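Local coordinates for choline kinase (Streptococcus pneumoniae, PDB 4R78), which probably phosphorylates choline with ATP as the phosphate donor, through a protein kinase-like fold that is captured here with AMP bound, at residues A[147-152]-A[264-269]; A[154-159]-A[275-280]. One frame throughout, in Å; residues are numbered along the deposited sequence.

Contact 1. Residues A[147-152]-A[264-269]; sequences FAPFEE and KILQDT
L266 drives its two methyls into the corner formed by P149 and F150, where helix 149-159 starts against helix 257-280. This is helix-helix packing within the helical part of a protein kinase-like fold, and it illustrates how one branched side chain can supply one whole side of a small contact. The tight part lies around the buried F150 ring: CD2 of L266 comes to 3.6 Å from CE1 of F150, approaching the ring obliquely, while CD1 of L266 lies 3.8 Å from CZ of F150. With its CG beside the backbone N (chi1 -56°), F150 swings its ring across to the leucine, and the two side chains meet at about a right angle. L183 of helix 179-186 touches both F150 and L266 and extends this apolar cluster. The looser side is at P149, partly exposed and met by CD1 of L266 alone, 3.8 Å from CB of P149; partly exposed A148 precedes it as N-cap, and exposed E151 makes no contact. Farther along helix 257-280, T269 spends its hydroxyl on its own helix, OG1 donating to O of I265 at 2.9 Å, from the face of that carbonyl opposite to N of T269.

Contact 2. Residues A[154-159]-A[275-280]; sequences KKYESL and TVYKEE
Y156 and L159, three residues apart on helix 149-159, both meet Y277 of helix 257-280, a pairing of helices in the protein kinase-like fold of this enzyme. The short segments run nearly side by side, 29° apart in direction, with axes 9.7 Å from each other at the closest point. Y156 comes first and touches lightly: CB of Y277 sits at the edge of its ring, 4.4 Å from CD1 of Y156. That ring also packs on I270, W271 and L273 of the partner helix. At L159 the contact becomes intimate, for its CB lies over one face of the Y277 ring in a CH-pi contact, 4.0 Å from the centroid and 19° off the normal. Y277 has CG anti to its backbone N (chi1 -178°), which carries the ring out to the leucine, and its hydroxyl goes on to a hydrogen bond with O of G70. Just past L159, the carboxylate of E280 accepts hydrogen bonds from the backbone N atoms of E161 and E162. The leucine follows the tyrosine ring outward to its phenol end, where CD2 of L159 stands 3.8 Å from OH of Y277.

Overall arrangement
Two helices, 149-159 and 257-280, meet twice, and the centres of contact 1 and contact 2 lie 13 Å apart. The pair illustrates how an interface can change in character along its length. Contact 1 is the more deeply buried and the smaller, 125 against 200 Å², and is purely aliphatic and aromatic across the gap, with helix 179-186 packed beside it. Contact 2 lies farther from the chain centre and is partly buried; there the roles are exchanged, helix 149-159 giving the leucine and helix 257-280 the ring it covers, and polar ends find partners in flanking loops. Y156 is about 13 Å from the bound AMP, and no residue of either contact lines the nucleotide pocket.

Contact 1. Residues A[147-152]-A[264-269]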
loop_
_atom_site.group_PDB
_atom_site.type_symbol
_atom_site.label_atom_id
_atom_site.label_comp_id
_atom_site.label_asym_id
_atom_site.label_seq_id
_atom_site.Cartn_x
_atom_site.Cartn_y
_atom_site.Cartn_z
ATOM N N PHE A 147 2.503 6.581 11.319
ATOM C CA PHE A 147 1.955 5.230 11.322
ATOM C C PHE A 147 2.070 4.577 12.692
ATOM O O PHE A 147 3.156 4.464 13.265
ATOM C CB PHE A 147 2.568 4.343 10.231
ATOM C CG PHE A 147 1.684 3.193 9.836
ATOM C CD1 PHE A 147 0.682 3.364 8.887
ATOM C CD2 PHE A 147 1.830 1.945 10.431
ATOM C CE1 PHE A 147 -0.150 2.307 8.521
ATOM C CE2 PHE A 147 1.001 0.887 10.075
ATOM C CZ PHE A 147 0.010 1.065 9.118
ATOM N N ALA A 148 0.919 4.171 13.210
ATOM C CA ALA A 148 0.822 3.566 14.523
ATOM C C ALA A 148 0.083 2.242 14.340
ATOM O O ALA A 148 -1.151 2.214 14.333
ATOM C CB ALA A 148 0.073 4.494 15.470
ATOM N N PRO A 149 0.838 1.138 14.161
ATOM C CA PRO A 149 0.254 -0.157 13.783
ATOM C C PRO A 149 -0.809 -0.670 14.757
ATOM O O PRO A 149 -1.789 -1.278 14.337
ATOM C CB PRO A 149 1.465 -1.099 13.784
ATOM C CG PRO A 149 2.644 -0.209 13.580
ATOM C CD PRO A 149 2.305 1.053 14.307
ATOM N N PHE A 150 -0.617 -0.417 16.046
ATOM C CA PHE A 150 -1.540 -0.907 17.067
ATOM C C PHE A 150 -2.806 -0.063 17.125
ATOM O O PHE A 150 -3.904 -0.592 17.322
ATOM C CB PHE A 150 -0.814 -1.030 18.412
ATOM C CG PHE A 150 0.408 -1.908 18.335
ATOM C CD1 PHE A 150 0.285 -3.292 18.421
ATOM C CD2 PHE A 150 1.672 -1.358 18.112
ATOM C CE1 PHE A 150 1.400 -4.117 18.319
ATOM C CE2 PHE A 150 2.800 -2.179 18.003
ATOM C CZ PHE A 150 2.659 -3.565 18.106
ATOM N N GLU A 151 -2.659 1.239 16.889
ATOM C CA GLU A 151 -3.810 2.115 16.681
ATOM C C GLU A 151 -4.564 1.731 15.403
ATOM O O GLU A 151 -5.792 1.821 15.347
ATOM C CB GLU A 151 -3.373 3.578 16.590
ATOM C CG GLU A 151 -2.970 4.223 17.911
ATOM C CD GLU A 151 -2.548 5.679 17.742
ATOM O OE1 GLU A 151 -1.713 6.158 18.540
ATOM O OE2 GLU A 151 -3.046 6.345 16.806
ATOM N N GLU A 152 -3.824 1.300 14.381
ATOM C CA GLU A 152 -4.428 0.892 13.114
ATOM C C GLU A 152 -5.352 -0.310 13.297
ATOM O O GLU A 152 -6.458 -0.337 12.755
ATOM C CB GLU A 152 -3.355 0.593 12.063
ATOM C CG GLU A 152 -3.886 0.503 10.632
ATOM C CD GLU A 152 -3.950 1.848 9.920
ATOM O OE1 GLU A 152 -4.100 1.845 8.680
ATOM O OE2 GLU A 152 -3.841 2.903 10.580
ATOM N N LYS A 264 5.971 -8.229 9.865
ATOM C CA LYS A 264 5.238 -9.228 9.076
ATOM C C LYS A 264 3.969 -9.663 9.818
ATOM O O LYS A 264 2.901 -9.750 9.222
ATOM C CB LYS A 264 6.116 -10.450 8.769
ATOM C CG LYS A 264 7.177 -10.232 7.692
ATOM C CD LYS A 264 7.952 -11.520 7.470
ATOM C CE LYS A 264 8.979 -11.389 6.359
ATOM N NZ LYS A 264 9.879 -12.580 6.337
ATOM N N ILE A 265 4.091 -9.921 11.121
ATOM C CA ILE A 265 2.942 -10.321 11.937
ATOM C C ILE A 265 1.903 -9.204 12.020
ATOM O O ILE A 265 0.699 -9.451 11.894
ATOM C CB ILE A 265 3.377 -10.756 13.362
ATOM C CG1 ILE A 265 4.238 -12.021 13.296
ATOM C CG2 ILE A 265 2.157 -11.001 14.259
ATOM C CD1 ILE A 265 5.073 -12.259 14.543
ATOM N N LEU A 266 2.374 -7.974 12.211
ATOM C CA LEU A 266 1.473 -6.833 12.313
ATOM C C LEU A 266 0.735 -6.597 11.002
ATOM O O LEU A 266 -0.448 -6.278 11.009
ATOM C CB LEU A 266 2.227 -5.573 12.748
ATOM C CG LEU A 266 2.800 -5.556 14.168
ATOM C CD1 LEU A 266 3.462 -4.230 14.450
ATOM C CD2 LEU A 266 1.720 -5.818 15.193
ATOM N N GLN A 267 1.432 -6.780 9.885
ATOM C CA GLN A 267 0.830 -6.624 8.562
ATOM C C GLN A 267 -0.247 -7.667 8.286
ATOM O O GLN A 267 -1.339 -7.328 7.840
ATOM C CB GLN A 267 1.905 -6.640 7.474
ATOM C CG GLN A 267 2.634 -5.312 7.384
ATOM C CD GLN A 267 4.004 -5.382 6.744
ATOM O OE1 GLN A 267 4.872 -4.545 7.025
ATOM N NE2 GLN A 267 4.211 -6.358 5.881
ATOM N N ASP A 268 0.048 -8.934 8.566
ATOM C CA ASP A 268 -0.951 -9.977 8.378
ATOM C C ASP A 268 -2.197 -9.728 9.229
ATOM O O ASP A 268 -3.319 -9.941 8.760
ATOM C CB ASP A 268 -0.360 -11.359 8.645
ATOM C CG ASP A 268 0.345 -11.932 7.433
ATOM O OD1 ASP A 268 0.025 -11.532 6.291
ATOM O OD2 ASP A 268 1.216 -12.805 7.615
ATOM N N THR A 269 -1.996 -9.236 10.451
ATOM C CA THR A 269 -3.107 -8.906 11.340
ATOM C C THR A 269 -3.932 -7.758 10.760
ATOM O O THR A 269 -5.147 -7.889 10.570
ATOM C CB THR A 269 -2.615 -8.550 12.760
ATOM O OG1 THR A 269 -1.845 -9.643 13.280
ATOM C CG2 THR A 269 -3.793 -8.300 13.679
#

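Contact 2. Residues A[154-159]-A[275-280]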
loop_
_atom_site.group_PDB
_atom_site.type_symbol
_atom_site.label_atom_id
_atom_site.label_comp_id
_atom_site.label_asym_id
_atom_site.label_seq_id
_atom_site.Cartn_x
_atom_site.Cartn_y
_atom_site.Cartn_z
ATOM N N LYS A 154 -6.981 -1.024 16.000
ATOM C CA LYS A 154 -8.171 -0.500 16.679
ATOM C C LYS A 154 -9.117 0.237 15.735
ATOM O O LYS A 154 -10.333 0.179 15.908
ATOM C CB LYS A 154 -7.780 0.399 17.856
ATOM C CG LYS A 154 -7.072 -0.337 18.980
ATOM C CD LYS A 154 -6.778 0.589 20.144
ATOM C CE LYS A 154 -6.022 -0.141 21.240
ATOM N NZ LYS A 154 -5.900 0.705 22.464
ATOM N N LYS A 155 -8.557 0.920 14.739
ATOM C CA LYS A 155 -9.372 1.628 13.752
ATOM C C LYS A 155 -10.266 0.665 12.971
ATOM O O LYS A 155 -11.460 0.914 12.812
ATOM C CB LYS A 155 -8.505 2.450 12.796
ATOM C CG LYS A 155 -7.855 3.666 13.430
ATOM C CD LYS A 155 -7.206 4.541 12.369
ATOM C CE LYS A 155 -6.774 5.881 12.941
ATOM N NZ LYS A 155 -6.005 6.679 11.941
ATOM N N TYR A 156 -9.684 -0.437 12.498
ATOM C CA TYR A 156 -10.459 -1.463 11.796
ATOM C C TYR A 156 -11.488 -2.125 12.710
ATOM O O TYR A 156 -12.615 -2.385 12.293
ATOM C CB TYR A 156 -9.546 -2.507 11.139
ATOM C CG TYR A 156 -8.866 -1.991 9.894
ATOM C CD1 TYR A 156 -9.586 -1.800 8.713
ATOM C CD2 TYR A 156 -7.509 -1.674 9.894
ATOM C CE1 TYR A 156 -8.971 -1.313 7.564
ATOM C CE2 TYR A 156 -6.882 -1.191 8.749
ATOM C CZ TYR A 156 -7.621 -1.013 7.588
ATOM O OH TYR A 156 -7.009 -0.526 6.455
ATOM N N GLU A 157 -11.100 -2.385 13.957
ATOM C CA GLU A 157 -12.010 -2.989 14.929
ATOM C C GLU A 157 -13.248 -2.131 15.165
ATOM O O GLU A 157 -14.349 -2.655 15.343
ATOM C CB GLU A 157 -11.291 -3.264 16.250
ATOM C CG GLU A 157 -10.300 -4.415 16.169
ATOM C CD GLU A 157 -9.585 -4.669 17.475
ATOM O OE1 GLU A 157 -9.300 -3.699 18.209
ATOM O OE2 GLU A 157 -9.293 -5.847 17.761
ATOM N N SER A 158 -13.061 -0.814 15.153
ATOM C CA SER A 158 -14.170 0.123 15.299
ATOM C C SER A 158 -15.108 0.096 14.090
ATOM O O SER A 158 -16.330 0.155 14.241
ATOM C CB SER A 158 -13.642 1.541 15.525
ATOM O OG SER A 158 -14.713 2.458 15.708
ATOM N N LEU A 159 -14.530 -0.004 12.897
ATOM C CA LEU A 159 -15.304 0.036 11.656
ATOM C C LEU A 159 -16.047 -1.264 11.352
ATOM O O LEU A 159 -17.112 -1.240 10.729
ATOM C CB LEU A 159 -14.408 0.431 10.477
ATOM C CG LEU A 159 -13.954 1.895 10.480
ATOM C CD1 LEU A 159 -12.681 2.075 9.674
ATOM C CD2 LEU A 159 -15.059 2.820 9.976
ATOM N N THR A 275 -9.577 -6.825 5.299
ATOM C CA THR A 275 -10.365 -7.743 4.475
ATOM C C THR A 275 -11.806 -7.830 4.965
ATOM O O THR A 275 -12.745 -7.711 4.167
ATOM C CB THR A 275 -9.734 -9.155 4.439
ATOM O OG1 THR A 275 -8.412 -9.065 3.900
ATOM C CG2 THR A 275 -10.557 -10.097 3.563
ATOM N N VAL A 276 -11.977 -8.022 6.271
ATOM C CA VAL A 276 -13.317 -8.112 6.860
ATOM C C VAL A 276 -14.128 -6.857 6.544
ATOM O O VAL A 276 -15.279 -6.951 6.102
ATOM C CB VAL A 276 -13.264 -8.358 8.384
ATOM C CG1 VAL A 276 -14.672 -8.452 8.968
ATOM C CG2 VAL A 276 -12.503 -9.632 8.674
ATOM N N TYR A 277 -13.517 -5.691 6.745
ATOM C CA TYR A 277 -14.192 -4.424 6.492
ATOM C C TYR A 277 -14.579 -4.260 5.019
ATOM O O TYR A 277 -15.706 -3.843 4.707
ATOM C CB TYR A 277 -13.321 -3.259 6.966
ATOM C CG TYR A 277 -13.952 -1.896 6.792
ATOM C CD1 TYR A 277 -15.255 -1.643 7.222
ATOM C CD2 TYR A 277 -13.235 -0.854 6.213
ATOM C CE1 TYR A 277 -15.832 -0.382 7.067
ATOM C CE2 TYR A 277 -13.803 0.407 6.050
ATOM C CZ TYR A 277 -15.098 0.634 6.481
ATOM O OH TYR A 277 -15.661 1.882 6.323
ATOM N N LYS A 278 -13.658 -4.588 4.117
ATOM C CA LYS A 278 -13.946 -4.503 2.687
ATOM C C LYS A 278 -15.079 -5.434 2.273
ATOM O O LYS A 278 -15.910 -5.082 1.424
ATOM C CB LYS A 278 -12.686 -4.772 1.855
ATOM C CG LYS A 278 -11.693 -3.611 1.841
ATOM C CD LYS A 278 -12.222 -2.457 0.991
ATOM C CE LYS A 278 -11.171 -1.395 0.741
ATOM N NZ LYS A 278 -11.742 -0.308 -0.110
ATOM N N GLU A 279 -15.128 -6.619 2.878
ATOM C CA GLU A 279 -16.189 -7.566 2.557
ATOM C C GLU A 279 -17.545 -7.113 3.093
ATOM O O GLU A 279 -18.572 -7.360 2.459
ATOM C CB GLU A 279 -15.827 -8.981 3.012
ATOM C CG GLU A 279 -14.661 -9.572 2.221
ATOM C CD GLU A 279 -14.449 -11.047 2.482
ATOM O OE1 GLU A 279 -14.654 -11.492 3.629
ATOM O OE2 GLU A 279 -14.071 -11.772 1.537
ATOM N N GLU A 280 -17.548 -6.427 4.237
ATOM C CA GLU A 280 -18.787 -5.851 4.780
ATOM C C GLU A 280 -19.397 -4.810 3.843
ATOM O O GLU A 280 -20.605 -4.573 3.871
ATOM C CB GLU A 280 -18.556 -5.259 6.173
ATOM C CG GLU A 280 -18.325 -6.319 7.228
ATOM C CD GLU A 280 -18.439 -5.820 8.661
ATOM O OE1 GLU A 280 -18.490 -4.596 8.903
ATOM O OE2 GLU A 280 -18.474 -6.684 9.558
#